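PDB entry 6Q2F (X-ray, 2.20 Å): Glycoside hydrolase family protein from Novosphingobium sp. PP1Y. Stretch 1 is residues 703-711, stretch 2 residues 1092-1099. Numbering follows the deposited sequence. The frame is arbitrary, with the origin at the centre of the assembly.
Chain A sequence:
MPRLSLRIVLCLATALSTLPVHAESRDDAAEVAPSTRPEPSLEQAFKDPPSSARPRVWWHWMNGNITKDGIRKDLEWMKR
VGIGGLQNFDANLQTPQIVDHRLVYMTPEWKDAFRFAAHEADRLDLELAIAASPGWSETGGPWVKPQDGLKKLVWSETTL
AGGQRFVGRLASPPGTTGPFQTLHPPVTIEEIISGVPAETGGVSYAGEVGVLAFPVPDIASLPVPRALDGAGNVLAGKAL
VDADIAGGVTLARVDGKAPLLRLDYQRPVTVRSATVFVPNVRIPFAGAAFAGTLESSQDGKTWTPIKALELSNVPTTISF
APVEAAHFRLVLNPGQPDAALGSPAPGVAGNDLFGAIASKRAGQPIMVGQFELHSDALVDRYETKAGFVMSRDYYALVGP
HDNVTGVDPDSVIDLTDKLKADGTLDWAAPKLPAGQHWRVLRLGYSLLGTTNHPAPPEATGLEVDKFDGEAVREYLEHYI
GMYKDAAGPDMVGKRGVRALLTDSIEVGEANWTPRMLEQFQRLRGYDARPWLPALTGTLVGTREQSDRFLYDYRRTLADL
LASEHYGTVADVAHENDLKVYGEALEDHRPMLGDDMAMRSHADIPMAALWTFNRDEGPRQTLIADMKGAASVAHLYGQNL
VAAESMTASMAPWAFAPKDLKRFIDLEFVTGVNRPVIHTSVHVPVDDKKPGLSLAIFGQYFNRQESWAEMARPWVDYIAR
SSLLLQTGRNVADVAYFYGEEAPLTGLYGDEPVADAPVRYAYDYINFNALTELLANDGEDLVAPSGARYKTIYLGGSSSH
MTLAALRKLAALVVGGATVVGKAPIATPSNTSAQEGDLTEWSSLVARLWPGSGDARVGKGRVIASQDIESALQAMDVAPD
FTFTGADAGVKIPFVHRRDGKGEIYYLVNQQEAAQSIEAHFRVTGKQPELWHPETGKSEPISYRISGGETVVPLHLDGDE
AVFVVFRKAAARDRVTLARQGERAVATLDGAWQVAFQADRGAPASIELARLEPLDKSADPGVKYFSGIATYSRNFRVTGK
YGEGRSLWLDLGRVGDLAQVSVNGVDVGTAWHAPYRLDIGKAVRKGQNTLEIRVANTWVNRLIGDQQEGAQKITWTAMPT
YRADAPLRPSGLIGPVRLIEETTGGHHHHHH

Stretch 1 703-711: RQESWAEMA
Stretch 2 (1092-1099) IRVANTWV

Stretch 1 is loop and turn, with a type I turn from Glu 705 to Ala 708, closed by Ala 708 N to Glu 705 O at 3.0 Å, and a 3-10 segment that includes Ala 708 and Glu 709; Met 710 N donates to Trp 707 O at 2.8 Å. Stretch 2 finishes a strand at Ala 1095, loops through Asn 1096 and Thr 1097, and is helical at Val 1099. The chain directions oppose: the CA atoms of Ser 706 and Thr 1097 lie 5.6 Å apart, those of Trp 707 and Ala 1095 5.3 Å, and Met 710 reaches back to Arg 1093. Together the stretches bury 473 Å².

Ser 706 (phi/psi -62/-40) points toward stretch 2. Its p rotamer, chi1 45°, brings OG within 2.7 Å of Asn 1096 O, to which it donates a hydrogen bond. Its CB sits over the face of Trp 1098, 3.7 Å from the five-membered ring centroid and 15° off the normal, a CH-pi contact. Trp 1098 (chi1 -85°, chi2 111°) leaves its backbone sideways, but its ring end approaches stretch 1, and NE1 donates to Gln 704 O (2.8 Å, 163°). Ser 706 N lies 3.1 Å from Trp 1098 NE1, yet both are donors; the serine amide instead bonds Glu 705 (chi1 t, chi2 p) OE1 at 2.9 Å.

Trp 707 (chi1 48°, chi2 -84°) and selenomethionine Met 710 (m, t, p: -75°, 174°, 47°) both point toward stretch 2, and Ala 1095 points back, so Trp 707 CB (3.6 Å) and Met 710 SE (3.9 Å) make apolar contacts with Ala 1095 CB. SE also covers one guanidinium face of Arg 1093 (m, t, p; chi4 -107°). A water links the stretches, accepting from the charged Arg 1093 NH2 (2.9 Å) and donating to the Glu 709 O carbonyl (2.8 Å). Thr 1097 (chi1 65°) points away, its OG1 accepting a weak capping bond from Val 1099 N at 3.4 Å.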

# COMPACT_ATOMS: atom_id res chain seq x y z
N ARG A 703 22.33 -5.20 13.52
CA ARG A 703 23.76 -5.30 13.80
C ARG A 703 24.27 -6.73 13.82
O ARG A 703 25.49 -6.94 13.81
CB ARG A 703 24.09 -4.63 15.12
CG ARG A 703 23.37 -5.19 16.35
CD ARG A 703 23.80 -4.37 17.53
NE ARG A 703 23.04 -4.67 18.74
CZ ARG A 703 23.48 -5.50 19.67
NH1 ARG A 703 24.66 -6.10 19.49
NH2 ARG A 703 22.75 -5.74 20.75
N GLN A 704 23.37 -7.71 13.88
CA GLN A 704 23.73 -9.12 13.79
C GLN A 704 23.83 -9.61 12.35
O GLN A 704 24.32 -10.72 12.13
CB GLN A 704 22.71 -9.98 14.55
CG GLN A 704 22.58 -9.67 16.05
CD GLN A 704 23.80 -10.07 16.86
OE1 GLN A 704 24.92 -9.72 16.54
NE2 GLN A 704 23.56 -10.80 17.94
N GLU A 705 23.35 -8.84 11.36
CA GLU A 705 23.53 -9.25 9.97
C GLU A 705 25.01 -9.53 9.70
O GLU A 705 25.89 -8.87 10.26
CB GLU A 705 22.99 -8.17 9.02
CG GLU A 705 23.05 -8.48 7.50
CD GLU A 705 22.35 -9.77 7.09
OE1 GLU A 705 22.92 -10.86 7.31
OE2 GLU A 705 21.24 -9.71 6.52
N SER A 706 25.29 -10.53 8.87
CA SER A 706 26.68 -10.95 8.66
C SER A 706 27.51 -9.82 8.06
O SER A 706 28.66 -9.59 8.48
CB SER A 706 26.74 -12.19 7.76
OG SER A 706 25.88 -12.06 6.65
N TRP A 707 26.95 -9.07 7.12
CA TRP A 707 27.64 -7.95 6.50
C TRP A 707 27.31 -6.61 7.17
O TRP A 707 27.54 -5.55 6.57
CB TRP A 707 27.33 -7.90 5.00
CG TRP A 707 25.86 -8.02 4.68
CD1 TRP A 707 25.15 -9.18 4.57
CD2 TRP A 707 24.94 -6.96 4.41
NE1 TRP A 707 23.83 -8.90 4.25
CE2 TRP A 707 23.68 -7.54 4.15
CE3 TRP A 707 25.06 -5.57 4.35
CZ2 TRP A 707 22.54 -6.79 3.83
CZ3 TRP A 707 23.93 -4.82 4.04
CH2 TRP A 707 22.68 -5.43 3.79
N ALA A 708 26.79 -6.65 8.40
CA ALA A 708 26.27 -5.44 9.02
C ALA A 708 27.35 -4.38 9.19
O ALA A 708 27.09 -3.18 9.00
CB ALA A 708 25.65 -5.77 10.38
N GLU A 709 28.57 -4.78 9.55
CA GLU A 709 29.59 -3.76 9.71
C GLU A 709 30.17 -3.30 8.38
O GLU A 709 31.07 -2.46 8.36
CB GLU A 709 30.71 -4.26 10.63
CG GLU A 709 30.22 -4.53 12.05
CD GLU A 709 29.56 -3.31 12.69
OE1 GLU A 709 28.65 -3.50 13.53
OE2 GLU A 709 29.94 -2.17 12.34
N MSE A 710 29.65 -3.80 7.27
CA MSE A 710 30.05 -3.27 5.97
C MSE A 710 28.87 -2.72 5.18
O MSE A 710 28.91 -2.66 3.96
CB MSE A 710 30.79 -4.34 5.17
CG MSE A 710 32.22 -4.57 5.67
SE MSE A 710 33.15 -6.07 4.79
CE MSE A 710 32.67 -5.62 2.93
N ALA A 711 27.80 -2.31 5.87
CA ALA A 711 26.60 -1.83 5.19
C ALA A 711 26.62 -0.34 4.89
O ALA A 711 25.72 0.14 4.19
CB ALA A 711 25.35 -2.15 6.02
N ILE A 1092 41.41 -7.07 0.93
CA ILE A 1092 40.05 -7.08 0.41
C ILE A 1092 39.20 -7.81 1.44
O ILE A 1092 39.36 -9.01 1.65
CB ILE A 1092 39.96 -7.77 -0.95
CG1 ILE A 1092 40.90 -7.07 -1.94
CG2 ILE A 1092 38.51 -7.77 -1.42
CD1 ILE A 1092 40.81 -7.59 -3.36
N ARG A 1093 38.29 -7.07 2.09
CA ARG A 1093 37.44 -7.65 3.11
C ARG A 1093 36.12 -8.01 2.45
O ARG A 1093 35.35 -7.12 2.05
CB ARG A 1093 37.27 -6.67 4.27
CG ARG A 1093 38.52 -6.58 5.15
CD ARG A 1093 38.51 -5.38 6.08
NE ARG A 1093 37.38 -5.38 7.00
CZ ARG A 1093 36.33 -4.57 6.90
NH1 ARG A 1093 36.26 -3.67 5.92
NH2 ARG A 1093 35.35 -4.66 7.78
N VAL A 1094 35.88 -9.31 2.26
CA VAL A 1094 34.67 -9.80 1.61
C VAL A 1094 33.70 -10.29 2.67
O VAL A 1094 34.05 -11.12 3.52
CB VAL A 1094 34.96 -10.92 0.61
CG1 VAL A 1094 33.65 -11.35 -0.05
CG2 VAL A 1094 35.98 -10.47 -0.43
N ALA A 1095 32.48 -9.78 2.60
CA ALA A 1095 31.38 -10.21 3.45
C ALA A 1095 30.37 -10.98 2.61
O ALA A 1095 30.10 -10.61 1.46
CB ALA A 1095 30.69 -9.01 4.11
N ASN A 1096 29.80 -12.04 3.18
CA ASN A 1096 28.70 -12.76 2.54
C ASN A 1096 27.50 -12.74 3.48
O ASN A 1096 27.50 -12.03 4.48
CB ASN A 1096 29.13 -14.18 2.17
CG ASN A 1096 29.55 -14.99 3.38
OD1 ASN A 1096 29.81 -14.42 4.45
ND2 ASN A 1096 29.63 -16.31 3.23
N THR A 1097 26.48 -13.53 3.15
CA THR A 1097 25.28 -13.64 3.98
C THR A 1097 25.44 -14.77 5.01
O THR A 1097 26.38 -15.57 4.96
CB THR A 1097 24.04 -13.92 3.13
OG1 THR A 1097 24.18 -15.21 2.51
CG2 THR A 1097 23.83 -12.84 2.06
N TRP A 1098 24.49 -14.83 5.94
CA TRP A 1098 24.44 -15.91 6.93
C TRP A 1098 24.00 -17.24 6.35
O TRP A 1098 24.00 -18.23 7.10
CB TRP A 1098 23.47 -15.56 8.06
CG TRP A 1098 24.08 -14.76 9.14
CD1 TRP A 1098 23.80 -13.44 9.44
CD2 TRP A 1098 25.07 -15.19 10.07
NE1 TRP A 1098 24.57 -13.04 10.52
CE2 TRP A 1098 25.35 -14.10 10.92
CE3 TRP A 1098 25.75 -16.40 10.28
CZ2 TRP A 1098 26.29 -14.18 11.96
CZ3 TRP A 1098 26.67 -16.48 11.32
CH2 TRP A 1098 26.94 -15.38 12.14
N VAL A 1099 23.63 -17.30 5.07
CA VAL A 1099 22.95 -18.48 4.54
C VAL A 1099 23.82 -19.73 4.72
O VAL A 1099 23.34 -20.79 5.15
CB VAL A 1099 22.59 -18.25 3.06
CG1 VAL A 1099 22.13 -19.55 2.40
CG2 VAL A 1099 21.51 -17.19 2.94
O HOH W 1 33.86 -2.25 8.60